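PDB 1WXQ: GTP-binding protein from Pyrococcus horikoshii, which probably binds GTP and hydrolyses nucleotides as an Obg-type P-loop GTPase, though its cellular role is not known. Local coordinates for residues E137-I142 against E209-N214; K215-A220 against R242-I247. All blocks are in the same frame, centred on the assembly; numbering follows the deposited sequence.

Contact 1. Residues E137-I142 against E209-N214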
ATOM      1  N   GLU A 137       2.686  16.107  10.225  1.00 34.76           N
ATOM      2  CA  GLU A 137       2.028  16.907   9.201  1.00 33.71           C
ATOM      3  C   GLU A 137       0.728  16.247   8.732  1.00 32.63           C
ATOM      4  O   GLU A 137      -0.278  16.927   8.495  1.00 32.66           O
ATOM      5  CB  GLU A 137       2.961  17.136   8.008  1.00 32.76           C
ATOM      6  CG  GLU A 137       4.190  18.001   8.326  1.00 30.76           C
ATOM      7  CD  GLU A 137       3.823  19.406   8.799  1.00 32.94           C
ATOM      8  OE1 GLU A 137       3.079  20.107   8.080  1.00 38.66           O
ATOM      9  OE2 GLU A 137       4.284  19.814   9.888  1.00 32.28           O
ATOM     10  N   ILE A 138       0.736  14.925   8.600  1.00 32.13           N
ATOM     11  CA  ILE A 138      -0.467  14.223   8.148  1.00 31.43           C
ATOM     12  C   ILE A 138      -1.485  14.200   9.276  1.00 30.91           C
ATOM     13  O   ILE A 138      -2.683  14.351   9.054  1.00 30.56           O
ATOM     14  CB  ILE A 138      -0.118  12.790   7.687  1.00 32.55           C
ATOM     15  CG1 ILE A 138       0.757  12.880   6.432  1.00 32.36           C
ATOM     16  CG2 ILE A 138      -1.374  11.991   7.443  1.00 31.88           C
ATOM     17  CD1 ILE A 138       1.548  11.627   6.098  1.00 29.86           C
ATOM     18  N   ASP A 139      -0.987  14.039  10.493  1.00 29.12           N
ATOM     19  CA  ASP A 139      -1.831  14.025  11.673  1.00 28.73           C
ATOM     20  C   ASP A 139      -2.564  15.332  11.873  1.00 27.39           C
ATOM     21  O   ASP A 139      -3.768  15.333  12.087  1.00 28.94           O
ATOM     22  CB  ASP A 139      -0.997  13.716  12.908  1.00 28.54           C
ATOM     23  CG  ASP A 139      -0.849  12.234  13.139  1.00 32.00           C
ATOM     24  OD1 ASP A 139      -1.082  11.461  12.176  1.00 37.50           O
ATOM     25  OD2 ASP A 139      -0.503  11.840  14.277  1.00 33.74           O
ATOM     26  N   TYR A 140      -1.856  16.452  11.803  1.00 25.38           N
ATOM     27  CA  TYR A 140      -2.520  17.727  12.005  1.00 24.96           C
ATOM     28  C   TYR A 140      -3.397  18.121  10.830  1.00 25.67           C
ATOM     29  O   TYR A 140      -4.410  18.800  11.002  1.00 24.31           O
ATOM     30  CB  TYR A 140      -1.493  18.812  12.325  1.00 25.44           C
ATOM     31  CG  TYR A 140      -1.041  18.678  13.751  1.00 24.34           C
ATOM     32  CD1 TYR A 140      -0.296  17.572  14.159  1.00 19.36           C
ATOM     33  CD2 TYR A 140      -1.457  19.589  14.725  1.00 24.09           C
ATOM     34  CE1 TYR A 140       0.018  17.371  15.498  1.00 26.27           C
ATOM     35  CE2 TYR A 140      -1.151  19.392  16.070  1.00 22.61           C
ATOM     36  CZ  TYR A 140      -0.419  18.289  16.451  1.00 27.34           C
ATOM     37  OH  TYR A 140      -0.130  18.093  17.789  1.00 21.58           O
ATOM     38  N   TRP A 141      -3.037  17.663   9.636  1.00 26.58           N
ATOM     39  CA  TRP A 141      -3.831  17.963   8.437  1.00 29.13           C
ATOM     40  C   TRP A 141      -5.295  17.437   8.584  1.00 29.52           C
ATOM     41  O   TRP A 141      -6.246  18.180   8.343  1.00 30.98           O
ATOM     42  CB  TRP A 141      -3.105  17.393   7.228  1.00 29.21           C
ATOM     43  CG  TRP A 141      -3.978  17.204   6.021  1.00 31.38           C
ATOM     44  CD1 TRP A 141      -4.749  18.147   5.401  1.00 23.53           C
ATOM     45  CD2 TRP A 141      -4.169  15.982   5.286  1.00 31.73           C
ATOM     46  NE1 TRP A 141      -5.411  17.588   4.327  1.00 27.57           N
ATOM     47  CE2 TRP A 141      -5.074  16.265   4.232  1.00 29.04           C
ATOM     48  CE3 TRP A 141      -3.661  14.677   5.415  1.00 35.16           C
ATOM     49  CZ2 TRP A 141      -5.483  15.292   3.312  1.00 30.22           C
ATOM     50  CZ3 TRP A 141      -4.072  13.702   4.495  1.00 42.97           C
ATOM     51  CH2 TRP A 141      -4.975  14.020   3.458  1.00 34.38           C
ATOM     52  N   ILE A 142      -5.412  16.145   8.940  1.00 30.56           N
ATOM     53  CA  ILE A 142      -6.647  15.445   9.273  1.00 31.20           C
ATOM     54  C   ILE A 142      -7.352  16.096  10.463  1.00 27.85           C
ATOM     55  O   ILE A 142      -8.558  16.300  10.480  1.00 28.24           O
ATOM     56  CB  ILE A 142      -6.300  13.993   9.604  1.00 32.11           C
ATOM     57  CG1 ILE A 142      -5.339  13.427   8.557  1.00 37.49           C
ATOM     58  CG2 ILE A 142      -7.578  13.133   9.584  1.00 32.40           C
ATOM     59  CD1 ILE A 142      -5.390  11.899   8.487  1.00 26.42           C
ATOM     60  N   GLU A 209      -5.284   8.231  14.934  1.00 26.90           N
ATOM     61  CA  GLU A 209      -5.748   6.878  14.735  1.00 27.77           C
ATOM     62  C   GLU A 209      -6.215   6.669  13.303  1.00 27.42           C
ATOM     63  O   GLU A 209      -6.080   5.579  12.754  1.00 29.35           O
ATOM     64  CB  GLU A 209      -6.875   6.554  15.710  1.00 25.87           C
ATOM     65  CG  GLU A 209      -7.313   5.094  15.665  1.00 35.43           C
ATOM     66  CD  GLU A 209      -6.147   4.110  15.612  1.00 39.20           C
ATOM     67  OE1 GLU A 209      -5.181   4.259  16.397  1.00 39.71           O
ATOM     68  OE2 GLU A 209      -6.214   3.178  14.781  1.00 34.86           O
ATOM     69  N   ILE A 210      -6.756   7.716  12.691  1.00 26.93           N
ATOM     70  CA  ILE A 210      -7.240   7.632  11.318  1.00 26.47           C
ATOM     71  C   ILE A 210      -6.074   7.526  10.357  1.00 27.79           C
ATOM     72  O   ILE A 210      -6.118   6.748   9.401  1.00 24.05           O
ATOM     73  CB  ILE A 210      -8.098   8.863  10.958  1.00 27.53           C
ATOM     74  CG1 ILE A 210      -9.459   8.761  11.647  1.00 23.32           C
ATOM     75  CG2 ILE A 210      -8.292   8.954   9.473  1.00 25.05           C
ATOM     76  CD1 ILE A 210     -10.226   7.514  11.237  1.00 29.01           C
ATOM     77  N   ARG A 211      -5.026   8.308  10.623  1.00 29.57           N
ATOM     78  CA  ARG A 211      -3.836   8.309   9.790  1.00 30.70           C
ATOM     79  C   ARG A 211      -3.234   6.915   9.773  1.00 29.92           C
ATOM     80  O   ARG A 211      -2.956   6.365   8.716  1.00 28.40           O
ATOM     81  CB  ARG A 211      -2.808   9.314  10.332  1.00 30.52           C
ATOM     82  CG  ARG A 211      -1.496   9.357   9.561  1.00 35.27           C
ATOM     83  CD  ARG A 211      -0.448   8.426  10.156  1.00 36.51           C
ATOM     84  NE  ARG A 211      -0.146   8.807  11.532  1.00 44.96           N
ATOM     85  CZ  ARG A 211       0.752   8.211  12.314  1.00 51.05           C
ATOM     86  NH1 ARG A 211       1.465   7.189  11.865  1.00 55.34           N
ATOM     87  NH2 ARG A 211       0.930   8.634  13.559  1.00 54.26           N
ATOM     88  N   ARG A 212      -3.051   6.354  10.964  1.00 31.67           N
ATOM     89  CA  ARG A 212      -2.465   5.032  11.132  1.00 34.27           C
ATOM     90  C   ARG A 212      -3.133   3.971  10.268  1.00 33.72           C
ATOM     91  O   ARG A 212      -2.475   3.060   9.775  1.00 33.08           O
ATOM     92  CB  ARG A 212      -2.540   4.612  12.597  1.00 33.38           C
ATOM     93  CG  ARG A 212      -1.194   4.511  13.329  1.00 39.79           C
ATOM     94  CD  ARG A 212      -1.437   3.774  14.637  1.00 44.97           C
ATOM     95  NE  ARG A 212      -2.483   2.778  14.402  1.00 56.05           N
ATOM     96  CZ  ARG A 212      -3.184   2.159  15.350  1.00 60.90           C
ATOM     97  NH1 ARG A 212      -2.959   2.419  16.637  1.00 62.47           N
ATOM     98  NH2 ARG A 212      -4.132   1.291  14.998  1.00 62.36           N
ATOM     99  N   VAL A 213      -4.442   4.100  10.089  1.00 33.42           N
ATOM    100  CA  VAL A 213      -5.210   3.147   9.300  1.00 31.47           C
ATOM    101  C   VAL A 213      -5.438   3.566   7.845  1.00 31.65           C
ATOM    102  O   VAL A 213      -5.455   2.710   6.959  1.00 33.33           O
ATOM    103  CB  VAL A 213      -6.588   2.886   9.964  1.00 30.69           C
ATOM    104  CG1 VAL A 213      -7.427   1.992   9.086  1.00 32.38           C
ATOM    105  CG2 VAL A 213      -6.395   2.241  11.323  1.00 28.92           C
ATOM    106  N   ASN A 214      -5.595   4.876   7.615  1.00 30.83           N
ATOM    107  CA  ASN A 214      -5.869   5.465   6.287  1.00 31.61           C
ATOM    108  C   ASN A 214      -4.621   5.898   5.518  1.00 34.24           C
ATOM    109  O   ASN A 214      -4.629   5.987   4.293  1.00 35.34           O
ATOM    110  CB  ASN A 214      -6.821   6.665   6.461  1.00 32.33           C
ATOM    111  CG  ASN A 214      -7.143   7.387   5.150  1.00 30.87           C
ATOM    112  OD1 ASN A 214      -6.419   8.285   4.728  1.00 33.73           O
ATOM    113  ND2 ASN A 214      -8.248   6.998   4.510  1.00 34.82           N
TER
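Asp139 and Arg211 form a salt bridge between helix 127-147 and helix 200-214. The guanidinium presents its edge to the carboxylate: Arg211 NE donates to Asp139 OD1 over 2.9 Å, on the syn side of that oxygen, in a moderately bent bond. The two flat groups are turned 37° apart; NE makes the one hydrogen bond between the two residues, and Asp139 OD2 is hydrogen-bonded to Ser208 OG. Arg211 reaches across with CG anti to its backbone N (chi1 178°), then bends at chi2 and chi3. Its aliphatic part meets apolar neighbours: Ile138 CG2 touches Arg211 CG at 3.4 Å, and Ile142 CD1 lies 4.1 Å from Arg211 CB, both isoleucines crossing the arginine at about a right angle. The other branch of Ile142 turns to the neighbouring residue: its CG2 meets Ile210 CG2 at 4.2 Å. Arg211 thus has its stem among the isoleucines and its charged head at the acid.

Further out, Arg211 NH1 makes a second salt bridge with Glu135 OE2, so two carboxylates from helix 127-147 hold the guanidinium and probably balance its charge in this buried contact. Ile210 also packs on Ala185 of helix 179-188, which extends the apolar packing beyond the pair. The helix segments come within 9.4 Å, axis to axis, with an angle of 117° between their N-to-C directions. This is a buried helix-helix crossing within the Obg-type G region, where helix 200-214, which leads into strand 217-222, is fastened across helix 127-147 by an ion pair flanked by isoleucines.

Contact 2. Residues K215-A220 against R242-I247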
ATOM      1  N   LYS A 215      -3.548   6.182   6.235  1.00 33.91           N
ATOM      2  CA  LYS A 215      -2.314   6.584   5.588  1.00 31.59           C
ATOM      3  C   LYS A 215      -1.156   5.776   6.149  1.00 29.64           C
ATOM      4  O   LYS A 215      -0.157   6.315   6.588  1.00 29.80           O
ATOM      5  CB  LYS A 215      -2.099   8.082   5.780  1.00 31.02           C
ATOM      6  CG  LYS A 215      -3.100   8.920   4.983  1.00 32.72           C
ATOM      7  CD  LYS A 215      -2.934   8.687   3.479  1.00 35.79           C
ATOM      8  CE  LYS A 215      -3.976   9.412   2.633  1.00 29.46           C
ATOM      9  NZ  LYS A 215      -5.270   8.679   2.529  1.00 30.85           N
ATOM     10  N   PRO A 216      -1.289   4.447   6.141  1.00 29.29           N
ATOM     11  CA  PRO A 216      -0.229   3.586   6.657  1.00 28.86           C
ATOM     12  C   PRO A 216       0.944   3.691   5.711  1.00 31.67           C
ATOM     13  O   PRO A 216       0.774   3.903   4.506  1.00 31.87           O
ATOM     14  CB  PRO A 216      -0.870   2.205   6.616  1.00 28.89           C
ATOM     15  CG  PRO A 216      -1.692   2.284   5.377  1.00 26.48           C
ATOM     16  CD  PRO A 216      -2.340   3.648   5.489  1.00 26.42           C
HETATM   17  N   MSE A 217       2.148   3.546   6.234  1.00 33.27           N
HETATM   18  CA  MSE A 217       3.288   3.651   5.350  1.00 33.47           C
HETATM   19  C   MSE A 217       4.419   2.692   5.589  1.00 32.85           C
HETATM   20  O   MSE A 217       4.509   2.046   6.628  1.00 32.21           O
HETATM   21  CB  MSE A 217       3.824   5.084   5.343  1.00 35.05           C
HETATM   22  CG  MSE A 217       3.853   5.817   6.678  1.00 35.64           C
HETATM   23 SE   MSE A 217       4.430   7.666   6.372  1.00 56.40          SE
HETATM   24  CE  MSE A 217       3.066   8.570   7.401  1.00 48.86           C
ATOM     25  N   VAL A 218       5.249   2.561   4.566  1.00 31.09           N
ATOM     26  CA  VAL A 218       6.420   1.724   4.652  1.00 28.20           C
ATOM     27  C   VAL A 218       7.572   2.682   4.411  1.00 26.38           C
ATOM     28  O   VAL A 218       7.498   3.565   3.554  1.00 24.13           O
ATOM     29  CB  VAL A 218       6.430   0.607   3.601  1.00 28.11           C
ATOM     30  CG1 VAL A 218       7.803  -0.075   3.580  1.00 28.50           C
ATOM     31  CG2 VAL A 218       5.358  -0.414   3.932  1.00 28.97           C
ATOM     32  N   ILE A 219       8.629   2.504   5.186  1.00 25.53           N
ATOM     33  CA  ILE A 219       9.779   3.362   5.079  1.00 25.90           C
ATOM     34  C   ILE A 219      10.908   2.745   4.249  1.00 23.48           C
ATOM     35  O   ILE A 219      11.382   1.648   4.528  1.00 24.38           O
ATOM     36  CB  ILE A 219      10.273   3.717   6.489  1.00 26.10           C
ATOM     37  CG1 ILE A 219       9.083   4.228   7.301  1.00 28.04           C
ATOM     38  CG2 ILE A 219      11.389   4.765   6.415  1.00 29.04           C
ATOM     39  CD1 ILE A 219       9.394   4.522   8.739  1.00 33.28           C
ATOM     40  N   ALA A 220      11.322   3.457   3.216  1.00 23.76           N
ATOM     41  CA  ALA A 220      12.410   2.990   2.379  1.00 23.60           C
ATOM     42  C   ALA A 220      13.664   3.721   2.838  1.00 24.12           C
ATOM     43  O   ALA A 220      13.799   4.923   2.599  1.00 26.34           O
ATOM     44  CB  ALA A 220      12.129   3.300   0.916  1.00 21.79           C
ATOM     45  N   ARG A 242       7.935   1.367  16.629  1.00 47.02           N
ATOM     46  CA  ARG A 242       6.900   2.392  16.481  1.00 45.13           C
ATOM     47  C   ARG A 242       5.799   2.032  15.494  1.00 44.24           C
ATOM     48  O   ARG A 242       4.971   2.874  15.159  1.00 43.87           O
ATOM     49  CB  ARG A 242       7.521   3.721  16.048  1.00 44.28           C
ATOM     50  CG  ARG A 242       8.522   4.269  17.038  1.00 47.43           C
ATOM     51  CD  ARG A 242       9.090   5.624  16.602  1.00 48.52           C
ATOM     52  NE  ARG A 242       8.106   6.702  16.673  1.00 48.39           N
ATOM     53  CZ  ARG A 242       7.442   7.187  15.629  1.00 49.33           C
ATOM     54  NH1 ARG A 242       7.652   6.690  14.414  1.00 52.50           N
ATOM     55  NH2 ARG A 242       6.573   8.178  15.794  1.00 44.57           N
ATOM     56  N   GLY A 243       5.786   0.790  15.021  1.00 43.47           N
ATOM     57  CA  GLY A 243       4.757   0.380  14.082  1.00 43.84           C
ATOM     58  C   GLY A 243       5.072   0.669  12.623  1.00 42.90           C
ATOM     59  O   GLY A 243       4.158   0.779  11.791  1.00 44.49           O
ATOM     60  N   TYR A 244       6.361   0.785  12.308  1.00 41.12           N
ATOM     61  CA  TYR A 244       6.805   1.052  10.943  1.00 41.29           C
ATOM     62  C   TYR A 244       7.678  -0.055  10.380  1.00 39.79           C
ATOM     63  O   TYR A 244       8.557  -0.572  11.065  1.00 42.26           O
ATOM     64  CB  TYR A 244       7.609   2.346  10.878  1.00 40.86           C
ATOM     65  CG  TYR A 244       6.784   3.602  10.836  1.00 44.52           C
ATOM     66  CD1 TYR A 244       5.991   3.908   9.721  1.00 46.53           C
ATOM     67  CD2 TYR A 244       6.814   4.504  11.895  1.00 41.72           C
ATOM     68  CE1 TYR A 244       5.256   5.083   9.665  1.00 51.95           C
ATOM     69  CE2 TYR A 244       6.079   5.681  11.855  1.00 52.76           C
ATOM     70  CZ  TYR A 244       5.302   5.971  10.737  1.00 56.26           C
ATOM     71  OH  TYR A 244       4.583   7.149  10.687  1.00 57.58           O
ATOM     72  N   ILE A 245       7.428  -0.412   9.127  1.00 35.68           N
ATOM     73  CA  ILE A 245       8.225  -1.412   8.436  1.00 30.51           C
ATOM     74  C   ILE A 245       9.341  -0.664   7.699  1.00 26.57           C
ATOM     75  O   ILE A 245       9.062   0.225   6.896  1.00 23.85           O
ATOM     76  CB  ILE A 245       7.385  -2.164   7.394  1.00 31.50           C
ATOM     77  CG1 ILE A 245       6.326  -3.009   8.105  1.00 33.31           C
ATOM     78  CG2 ILE A 245       8.296  -2.993   6.494  1.00 28.49           C
ATOM     79  CD1 ILE A 245       5.402  -3.757   7.152  1.00 39.10           C
ATOM     80  N   VAL A 246      10.597  -1.012   7.962  1.00 25.52           N
ATOM     81  CA  VAL A 246      11.708  -0.332   7.292  1.00 25.84           C
ATOM     82  C   VAL A 246      12.605  -1.247   6.492  1.00 24.39           C
ATOM     83  O   VAL A 246      13.153  -2.203   7.021  1.00 23.86           O
ATOM     84  CB  VAL A 246      12.628   0.395   8.273  1.00 27.41           C
ATOM     85  CG1 VAL A 246      13.759   1.042   7.502  1.00 24.34           C
ATOM     86  CG2 VAL A 246      11.852   1.423   9.054  1.00 25.24           C
ATOM     87  N   ILE A 247      12.797  -0.917   5.225  1.00 24.37           N
ATOM     88  CA  ILE A 247      13.623  -1.737   4.356  1.00 25.98           C
ATOM     89  C   ILE A 247      14.747  -0.954   3.653  1.00 25.11           C
ATOM     90  O   ILE A 247      14.523   0.115   3.076  1.00 24.40           O
ATOM     91  CB  ILE A 247      12.690  -2.447   3.335  1.00 29.09           C
ATOM     92  CG1 ILE A 247      11.761  -3.393   4.115  1.00 27.11           C
ATOM     93  CG2 ILE A 247      13.495  -3.187   2.257  1.00 23.22           C
ATOM     94  CD1 ILE A 247      10.503  -3.811   3.350  1.00 37.94           C
TER
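The Tyr244 ring takes Met217 at its edge and Ile219 obliquely. Selenomethionine Met217 brings CG to within 3.4 Å of Tyr244 CE1, near the ring plane, and its CE lies 3.9 Å from Tyr244 OH. Arg242 NH1 also lies in that plane at the rim. Ile219 CD1 comes in at the base of the ring, 3.5 Å from Tyr244 CG. The phenol OH is hydrogen-bonded to Glu135 OE2. An alanine in place of Tyr244 would probably open a gap beside Met217 CG and Ile219 CD1, the latter keeping just its contact with CB, and leave Glu135 without the hydroxyl.

Beyond the tyrosine, strands 217-222 and 245-249 pair in parallel. Ile219 is bonded through both its N and its O: its N donates to Ile245 O over 2.9 Å, and its O accepts from Ile247 N over 3.0 Å, both bonds nearly straight. Val246 CG2 packs on Ile219 CB at 3.8 Å, on the face covered by helices 127-147 and 229-241. On the other face Val218 CG1 meets Ile245 CG2 at 4.2 Å, beneath helix 305-316. The chemistry is therefore divided: backbone bonds set the strand register, apolar side chains fill both faces, and the one polar side-chain tip among the touching residues, the phenol, is satisfied by a glutamate.

How the contacts relate
Along the chain the two contacts follow one another, the second starting where the first ends, and their centres are about 14 Å apart. Helix 200-214 runs almost directly into strand 217-222, so Asn214 ends one contact and Lys215 begins the other. Contact 1 joins two helices; contact 2 lies in the sheet beside them and belongs to the beta-alpha-beta unit of strand 217-222, helix 229-241 and strand 245-249. Helix 127-147 is common ground: Ile138 CD1 packs on Met217 CE at 3.7 Å, and Arg211 NH1 packs against Tyr244 OH at 3.3 Å beside the shared acid Glu135. The two contacts thus form one continuous packed region within the Obg-type G range, joining its helices to the strands of the probable GTPase sheet.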